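Local coordinates for putative lipoprotein (Bacteroides thetaiotaomicron, PDB 4Q1Z) that is of unknown function but belongs to the DUF4876 family and is probably a two-domain lipoprotein of the bacterial cell envelope, at residues 186-191 and 394-399; 331-336 and 373-378. One frame throughout, in Å; residues are numbered along the deposited sequence.

Interaction 1: residues 186-191 and 394-399; sequences TEYPLA and PSWNHT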
ATOM      1  N   THR A 186       0.778   0.005  19.280  1.00 61.22           N
ATOM      2  CA  THR A 186       0.736   1.461  19.118  1.00 62.26           C
ATOM      3  C   THR A 186       2.140   2.096  18.931  1.00 65.55           C
ATOM      4  O   THR A 186       2.260   3.330  18.888  1.00 65.99           O
ATOM      5  CB  THR A 186       0.007   2.092  20.326  1.00 78.49           C
ATOM      6  OG1 THR A 186       0.496   1.507  21.549  1.00 77.03           O
ATOM      7  CG2 THR A 186      -1.530   1.979  20.212  1.00 77.51           C
ATOM      8  N   GLU A 187       3.179   1.265  18.772  1.00 60.78           N
ATOM      9  CA  GLU A 187       4.553   1.729  18.582  1.00 60.74           C
ATOM     10  C   GLU A 187       4.837   2.300  17.167  1.00 63.83           C
ATOM     11  O   GLU A 187       5.611   3.256  17.073  1.00 65.00           O
ATOM     12  CB  GLU A 187       5.558   0.602  18.874  1.00 61.60           C
ATOM     13  CG  GLU A 187       5.746   0.301  20.349  1.00 70.24           C
ATOM     14  CD  GLU A 187       6.518  -0.973  20.628  1.00 89.58           C
ATOM     15  OE1 GLU A 187       7.743  -1.004  20.367  1.00 89.30           O
ATOM     16  OE2 GLU A 187       5.896  -1.942  21.117  1.00 79.01           O
ATOM     17  N   TYR A 188       4.286   1.721  16.078  1.00 56.77           N
ATOM     18  CA  TYR A 188       4.649   2.240  14.752  1.00 55.25           C
ATOM     19  C   TYR A 188       3.466   2.805  13.972  1.00 59.80           C
ATOM     20  O   TYR A 188       3.004   2.178  13.012  1.00 59.62           O
ATOM     21  CB  TYR A 188       5.407   1.200  13.901  1.00 54.38           C
ATOM     22  CG  TYR A 188       6.598   0.617  14.626  1.00 55.07           C
ATOM     23  CD1 TYR A 188       7.833   1.262  14.612  1.00 57.34           C
ATOM     24  CD2 TYR A 188       6.473  -0.539  15.396  1.00 54.84           C
ATOM     25  CE1 TYR A 188       8.925   0.747  15.313  1.00 58.71           C
ATOM     26  CE2 TYR A 188       7.547  -1.043  16.124  1.00 55.64           C
ATOM     27  CZ  TYR A 188       8.776  -0.408  16.067  1.00 62.50           C
ATOM     28  OH  TYR A 188       9.831  -0.918  16.786  1.00 62.86           O
ATOM     29  N   PRO A 189       3.036   4.050  14.295  1.00 57.05           N
ATOM     30  CA  PRO A 189       1.966   4.663  13.506  1.00 56.15           C
ATOM     31  C   PRO A 189       2.475   5.291  12.218  1.00 60.27           C
ATOM     32  O   PRO A 189       3.596   5.829  12.154  1.00 60.39           O
ATOM     33  CB  PRO A 189       1.425   5.747  14.430  1.00 58.58           C
ATOM     34  CG  PRO A 189       2.588   6.142  15.258  1.00 63.96           C
ATOM     35  CD  PRO A 189       3.484   4.956  15.379  1.00 59.06           C
ATOM     36  N   LEU A 190       1.597   5.279  11.209  1.00 54.99           N
ATOM     37  CA  LEU A 190       1.829   5.922   9.940  1.00 53.96           C
ATOM     38  C   LEU A 190       0.676   6.907   9.738  1.00 58.80           C
ATOM     39  O   LEU A 190      -0.491   6.531   9.837  1.00 58.18           O
ATOM     40  CB  LEU A 190       1.931   4.855   8.836  1.00 52.61           C
ATOM     41  CG  LEU A 190       3.007   5.022   7.748  1.00 55.37           C
ATOM     42  CD1 LEU A 190       4.401   4.949   8.313  1.00 54.35           C
ATOM     43  CD2 LEU A 190       2.856   3.957   6.698  1.00 55.01           C
ATOM     44  N   ALA A 191       1.001   8.189   9.603  1.00 56.53           N
ATOM     45  CA  ALA A 191       0.009   9.244   9.391  1.00 56.17           C
ATOM     46  C   ALA A 191      -0.360   9.323   7.907  1.00 59.04           C
ATOM     47  O   ALA A 191       0.441   8.907   7.067  1.00 56.93           O
ATOM     48  CB  ALA A 191       0.573  10.580   9.855  1.00 57.82           C
ATOM     49  N   PRO A 394       8.170   8.868   8.852  1.00 58.53           N
ATOM     50  CA  PRO A 394       7.516   8.938  10.174  1.00 59.04           C
ATOM     51  C   PRO A 394       8.464   9.438  11.246  1.00 66.62           C
ATOM     52  O   PRO A 394       9.662   9.175  11.169  1.00 68.39           O
ATOM     53  CB  PRO A 394       7.084   7.496  10.442  1.00 59.13           C
ATOM     54  CG  PRO A 394       7.977   6.673   9.613  1.00 62.30           C
ATOM     55  CD  PRO A 394       8.301   7.466   8.395  1.00 58.41           C
ATOM     56  N   SER A 395       7.926  10.142  12.242  1.00 64.24           N
ATOM     57  CA  SER A 395       8.698  10.736  13.346  1.00 65.62           C
ATOM     58  C   SER A 395       9.606   9.734  14.104  1.00 68.77           C
ATOM     59  O   SER A 395      10.614  10.159  14.665  1.00 69.36           O
ATOM     60  CB  SER A 395       7.759  11.411  14.344  1.00 68.05           C
ATOM     61  OG  SER A 395       6.752  10.509  14.770  1.00 75.18           O
ATOM     62  N   TRP A 396       9.248   8.428  14.120  1.00 63.85           N
ATOM     63  CA  TRP A 396       9.976   7.360  14.833  1.00 63.13           C
ATOM     64  C   TRP A 396      11.153   6.724  14.015  1.00 67.65           C
ATOM     65  O   TRP A 396      11.736   5.725  14.462  1.00 67.81           O
ATOM     66  CB  TRP A 396       9.001   6.256  15.305  1.00 60.38           C
ATOM     67  CG  TRP A 396       8.037   5.743  14.260  1.00 59.26           C
ATOM     68  CD1 TRP A 396       6.718   6.061  14.142  1.00 61.70           C
ATOM     69  CD2 TRP A 396       8.309   4.768  13.241  1.00 57.48           C
ATOM     70  NE1 TRP A 396       6.154   5.368  13.100  1.00 59.94           N
ATOM     71  CE2 TRP A 396       7.107   4.565  12.527  1.00 60.56           C
ATOM     72  CE3 TRP A 396       9.464   4.072  12.832  1.00 57.97           C
ATOM     73  CZ2 TRP A 396       7.026   3.697  11.423  1.00 58.40           C
ATOM     74  CZ3 TRP A 396       9.382   3.207  11.746  1.00 57.90           C
ATOM     75  CH2 TRP A 396       8.177   3.025  11.056  1.00 57.78           C
ATOM     76  N   ASN A 397      11.500   7.299  12.843  1.00 62.70           N
ATOM     77  CA  ASN A 397      12.618   6.827  12.026  1.00 61.24           C
ATOM     78  C   ASN A 397      13.924   6.953  12.809  1.00 63.05           C
ATOM     79  O   ASN A 397      14.197   7.998  13.392  1.00 63.51           O
ATOM     80  CB  ASN A 397      12.689   7.602  10.704  1.00 61.04           C
ATOM     81  CG  ASN A 397      13.898   7.286   9.848  1.00 69.14           C
ATOM     82  OD1 ASN A 397      15.015   7.668  10.174  1.00 64.55           O
ATOM     83  ND2 ASN A 397      13.693   6.684   8.686  1.00 51.46           N
ATOM     84  N   HIS A 398      14.734   5.886  12.775  1.00 58.35           N
ATOM     85  CA  HIS A 398      16.025   5.716  13.463  1.00 57.80           C
ATOM     86  C   HIS A 398      17.016   6.879  13.261  1.00 65.46           C
ATOM     87  O   HIS A 398      17.847   7.101  14.144  1.00 69.07           O
ATOM     88  CB  HIS A 398      16.692   4.396  13.025  1.00 56.52           C
ATOM     89  CG  HIS A 398      17.005   4.302  11.558  1.00 58.47           C
ATOM     90  ND1 HIS A 398      18.231   4.712  11.046  1.00 60.89           N
ATOM     91  CD2 HIS A 398      16.246   3.835  10.541  1.00 57.45           C
ATOM     92  CE1 HIS A 398      18.170   4.484   9.745  1.00 58.49           C
ATOM     93  NE2 HIS A 398      17.004   3.951   9.395  1.00 57.10           N
ATOM     94  N   THR A 399      16.938   7.620  12.137  1.00 61.00           N
ATOM     95  CA  THR A 399      17.860   8.734  11.871  1.00 61.92           C
ATOM     96  C   THR A 399      17.542   9.996  12.698  1.00 68.54           C
ATOM     97  O   THR A 399      18.418  10.834  12.875  1.00 70.89           O
ATOM     98  CB  THR A 399      17.884   9.099  10.379  1.00 64.23           C
ATOM     99  OG1 THR A 399      16.631   9.654   9.985  1.00 65.53           O
ATOM    100  CG2 THR A 399      18.255   7.934   9.491  1.00 57.19           C
TER

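Interaction 2: residues 331-336 and 373-378; sequences AGITWV and NSTDDF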
ATOM      1  N   ALA A 331      -5.329  -8.920 -10.506  1.00 47.34           N
ATOM      2  CA  ALA A 331      -5.801  -9.519 -11.762  1.00 46.84           C
ATOM      3  C   ALA A 331      -4.744  -9.439 -12.863  1.00 50.54           C
ATOM      4  O   ALA A 331      -4.885 -10.073 -13.901  1.00 52.82           O
ATOM      5  CB  ALA A 331      -7.067  -8.809 -12.224  1.00 47.76           C
ATOM      6  N   GLY A 332      -3.697  -8.678 -12.632  1.00 46.25           N
ATOM      7  CA  GLY A 332      -2.654  -8.493 -13.618  1.00 47.05           C
ATOM      8  C   GLY A 332      -1.261  -8.903 -13.201  1.00 52.96           C
ATOM      9  O   GLY A 332      -1.068  -9.726 -12.293  1.00 50.40           O
ATOM     10  N   ILE A 333      -0.287  -8.362 -13.970  1.00 51.09           N
ATOM     11  CA  ILE A 333       1.163  -8.553 -13.885  1.00 49.63           C
ATOM     12  C   ILE A 333       1.869  -7.242 -14.196  1.00 51.17           C
ATOM     13  O   ILE A 333       1.446  -6.511 -15.103  1.00 50.54           O
ATOM     14  CB  ILE A 333       1.657  -9.669 -14.860  1.00 52.92           C
ATOM     15  CG1 ILE A 333       1.222  -9.430 -16.343  1.00 54.02           C
ATOM     16  CG2 ILE A 333       1.282 -11.054 -14.378  1.00 53.53           C
ATOM     17  CD1 ILE A 333       2.315  -9.790 -17.443  1.00 52.99           C
ATOM     18  N   THR A 334       2.962  -6.974 -13.484  1.00 46.15           N
ATOM     19  CA  THR A 334       3.846  -5.801 -13.683  1.00 45.55           C
ATOM     20  C   THR A 334       5.249  -6.355 -13.897  1.00 49.07           C
ATOM     21  O   THR A 334       5.464  -7.534 -13.635  1.00 48.88           O
ATOM     22  CB  THR A 334       3.721  -4.751 -12.562  1.00 45.05           C
ATOM     23  OG1 THR A 334       4.361  -3.549 -12.991  1.00 44.05           O
ATOM     24  CG2 THR A 334       4.285  -5.218 -11.239  1.00 37.19           C
ATOM     25  N   TRP A 335       6.169  -5.564 -14.453  1.00 47.13           N
ATOM     26  CA  TRP A 335       7.520  -6.045 -14.802  1.00 48.13           C
ATOM     27  C   TRP A 335       8.440  -4.882 -15.119  1.00 53.20           C
ATOM     28  O   TRP A 335       7.985  -3.744 -15.213  1.00 53.41           O
ATOM     29  CB  TRP A 335       7.457  -7.008 -16.042  1.00 47.56           C
ATOM     30  CG  TRP A 335       6.999  -6.338 -17.315  1.00 49.26           C
ATOM     31  CD1 TRP A 335       7.782  -5.689 -18.228  1.00 53.05           C
ATOM     32  CD2 TRP A 335       5.637  -6.143 -17.743  1.00 48.84           C
ATOM     33  NE1 TRP A 335       6.998  -5.111 -19.205  1.00 53.05           N
ATOM     34  CE2 TRP A 335       5.677  -5.376 -18.936  1.00 54.02           C
ATOM     35  CE3 TRP A 335       4.387  -6.542 -17.236  1.00 48.90           C
ATOM     36  CZ2 TRP A 335       4.513  -5.036 -19.654  1.00 53.34           C
ATOM     37  CZ3 TRP A 335       3.233  -6.172 -17.923  1.00 51.09           C
ATOM     38  CH2 TRP A 335       3.303  -5.450 -19.131  1.00 52.73           C
ATOM     39  N   VAL A 336       9.741  -5.180 -15.308  1.00 49.43           N
ATOM     40  CA  VAL A 336      10.764  -4.218 -15.711  1.00 48.79           C
ATOM     41  C   VAL A 336      11.475  -4.815 -16.932  1.00 56.05           C
ATOM     42  O   VAL A 336      12.253  -4.134 -17.602  1.00 58.37           O
ATOM     43  CB  VAL A 336      11.739  -3.759 -14.600  1.00 50.36           C
ATOM     44  CG1 VAL A 336      11.003  -2.987 -13.526  1.00 48.68           C
ATOM     45  CG2 VAL A 336      12.539  -4.918 -14.019  1.00 49.35           C
ATOM     46  N   ASN A 373      -4.973  -4.399 -10.025  1.00 46.86           N
ATOM     47  CA  ASN A 373      -4.430  -4.772 -11.332  1.00 46.95           C
ATOM     48  C   ASN A 373      -3.122  -4.050 -11.512  1.00 53.08           C
ATOM     49  O   ASN A 373      -3.114  -2.845 -11.729  1.00 54.60           O
ATOM     50  CB  ASN A 373      -5.414  -4.447 -12.460  1.00 43.75           C
ATOM     51  CG  ASN A 373      -5.147  -5.204 -13.731  1.00 61.67           C
ATOM     52  OD1 ASN A 373      -4.002  -5.366 -14.181  1.00 53.91           O
ATOM     53  ND2 ASN A 373      -6.215  -5.680 -14.348  1.00 54.25           N
ATOM     54  N   SER A 374      -2.015  -4.778 -11.389  1.00 50.70           N
ATOM     55  CA  SER A 374      -0.663  -4.222 -11.447  1.00 51.18           C
ATOM     56  C   SER A 374      -0.263  -3.824 -12.853  1.00 56.39           C
ATOM     57  O   SER A 374       0.595  -2.948 -12.995  1.00 57.89           O
ATOM     58  CB  SER A 374       0.352  -5.192 -10.846  1.00 54.35           C
ATOM     59  OG  SER A 374       0.295  -5.083  -9.431  1.00 60.74           O
ATOM     60  N   THR A 375      -0.899  -4.412 -13.890  1.00 52.86           N
ATOM     61  CA  THR A 375      -0.642  -4.009 -15.286  1.00 52.64           C
ATOM     62  C   THR A 375      -1.064  -2.534 -15.472  1.00 55.52           C
ATOM     63  O   THR A 375      -0.400  -1.784 -16.187  1.00 56.95           O
ATOM     64  CB  THR A 375      -1.365  -4.931 -16.282  1.00 53.30           C
ATOM     65  OG1 THR A 375      -1.201  -6.309 -15.909  1.00 56.68           O
ATOM     66  CG2 THR A 375      -0.896  -4.721 -17.714  1.00 46.93           C
ATOM     67  N   ASP A 376      -2.114  -2.129 -14.747  1.00 50.20           N
ATOM     68  CA  ASP A 376      -2.742  -0.823 -14.814  1.00 50.90           C
ATOM     69  C   ASP A 376      -2.291   0.168 -13.734  1.00 55.07           C
ATOM     70  O   ASP A 376      -2.274   1.377 -14.000  1.00 55.43           O
ATOM     71  CB  ASP A 376      -4.279  -0.986 -14.708  1.00 52.62           C
ATOM     72  CG  ASP A 376      -4.976  -1.913 -15.708  1.00 65.23           C
ATOM     73  OD1 ASP A 376      -4.342  -2.278 -16.742  1.00 68.50           O
ATOM     74  OD2 ASP A 376      -6.173  -2.239 -15.486  1.00 70.15           O
ATOM     75  N   ASP A 377      -1.994  -0.309 -12.520  1.00 50.30           N
ATOM     76  CA  ASP A 377      -1.685   0.570 -11.386  1.00 49.49           C
ATOM     77  C   ASP A 377      -0.218   1.006 -11.275  1.00 51.62           C
ATOM     78  O   ASP A 377       0.063   1.968 -10.553  1.00 51.09           O
ATOM     79  CB  ASP A 377      -2.103  -0.110 -10.064  1.00 50.61           C
ATOM     80  CG  ASP A 377      -3.566  -0.518  -9.968  1.00 57.07           C
ATOM     81  OD1 ASP A 377      -4.378  -0.039 -10.794  1.00 57.55           O
ATOM     82  OD2 ASP A 377      -3.889  -1.348  -9.099  1.00 62.41           O
ATOM     83  N   PHE A 378       0.706   0.330 -11.971  1.00 47.36           N
ATOM     84  CA  PHE A 378       2.115   0.658 -11.845  1.00 46.74           C
ATOM     85  C   PHE A 378       2.785   1.158 -13.108  1.00 53.43           C
ATOM     86  O   PHE A 378       2.629   0.569 -14.179  1.00 54.33           O
ATOM     87  CB  PHE A 378       2.902  -0.567 -11.352  1.00 46.90           C
ATOM     88  CG  PHE A 378       2.679  -0.860  -9.889  1.00 47.23           C
ATOM     89  CD1 PHE A 378       1.586  -1.612  -9.472  1.00 48.09           C
ATOM     90  CD2 PHE A 378       3.552  -0.370  -8.927  1.00 49.51           C
ATOM     91  CE1 PHE A 378       1.351  -1.832  -8.118  1.00 49.00           C
ATOM     92  CE2 PHE A 378       3.336  -0.623  -7.571  1.00 51.77           C
ATOM     93  CZ  PHE A 378       2.236  -1.350  -7.175  1.00 49.05           C
TER
HETATM   94  O   HOH W   1       2.715  -2.216 -14.530  1.00 46.05           O

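Interaction 1: residues 186-191 and 394-399
Trp396 presents one face of its indole to Tyr188, whose ring stands nearly upright on it in an edge-to-face pair, the planes at 82° and the centroid of the six-membered ring 5.0 Å from that of the tyrosine. Tyr188 leads with CD1, 3.7 Å from Trp396 CE3, while Tyr188 CA lies off-centre over the five-membered ring in a CH-pi contact. With Tyr188 CG anti to its own carbonyl carbon (chi1 -52°), the ring starts from a point where its CD1 edge can reach the indole. Phe223 meets the same tyrosine ring in another edge-to-face pair. On the opposite face of the indole sits Pro394, with its CG 3.6 Å above the plane and toward the rim. The type I beta turn from Pro394 to Asn397, closed by Asn397 N to Pro394 O, folds this ring back against the indole, and proline suits the spot as a compact apolar surface.

The indole edge carries the polar link. Trp396 NE1 donates to Pro189 O at 2.8 Å, with an N-H...O angle of 170° and the acceptor close to the ring plane. Proline has no N-H to give, but its carbonyl accepts normally, and Pro189 CD also packs 3.6 Å from Trp396 CD1. Leu190 completes the patch with CD1, which reaches Pro394 CG and Trp396 CZ2. The short strand 189-190 pairs with strand 142-143, so the tryptophan fastens the C-terminal tail to a small two-stranded sheet. With both faces lined and its N-H spent on a nearly straight bond, the indole is likely to be held in tilt as well as in position.

Interaction 2: residues 331-336 and 373-378
Thr375 makes the direct hydrogen bond of this contact: its OG1 donates to Ile333 O at 2.8 Å, approaching with a C=O...OG1 angle of 126°. The first torsion, with OG1 anti to the residue's own carbonyl carbon (chi1 -45°), places that hydroxyl against Ile333 O. Threonine suits the place because it also carries a methyl, whose CG2 lies 4.4 Å from Trp335 CZ3. A valine here would remove the hydroxyl and would probably leave Ile333 O without this donor, costing the two segments their direct hydrogen bond.

A water supplies the second polar link. It accepts at 2.6 Å from Thr334 OG1, which is put there by a torsion that sets it anti to the backbone N (chi1 -167°), and donates to Ser374 O and Phe378 O. One molecule thus joins the loop to the first residue of the helical turn and to the residue just after it. Ser374 OG is hydrogen-bonded to Asp330, just before residues 331-336.

The remaining contacts are van der Waals. Thr334 CB packs 3.8 Å from Ser374 CB, and Thr334 OG1 also lies against Phe378 CB. Gly332 CA comes within 3.5 Å of both Asn373 OD1 and Thr375 OG1; a beta carbon would point into them and clash, so a residue without a side chain fits here. At the outer end, Ala331 CB meets Asn373 ND2 at 3.9 Å, small enough to sit beside the amide.

Within 373-378, Asn373 is the N-cap: its OD1 takes a weak bond from Thr375 N, and its carbonyl O accepts from Asp376 N and Asp377 N. This is a capped single turn of helix leading into edge strand 378-382 of the large mixed sheet, with a loop laid across its N-terminal end.

From the N terminus the chain first builds a seven-stranded sheet, ending at strand 95-105, then enters the eleven-stranded sheet of the second part. Residues 186-191 open the longer loop, which interaction 1 closes only at 394-399, after 202 intervening residues. Interaction 2 is nested within it, joining 331-336 to 373-378 across 36 residues that include strand 344-347. The two contacts do not touch: their centres are 30 Å apart, on opposite sides of the chain's centre, with nearest atoms about 15 Å apart. Interaction 1 ties the C-terminal tail to the small sheet of strands 142-143 and 189-190, whereas interaction 2 joins the loop between strands 307-312 and 344-347 to the helical turn leading into edge strand 378-382.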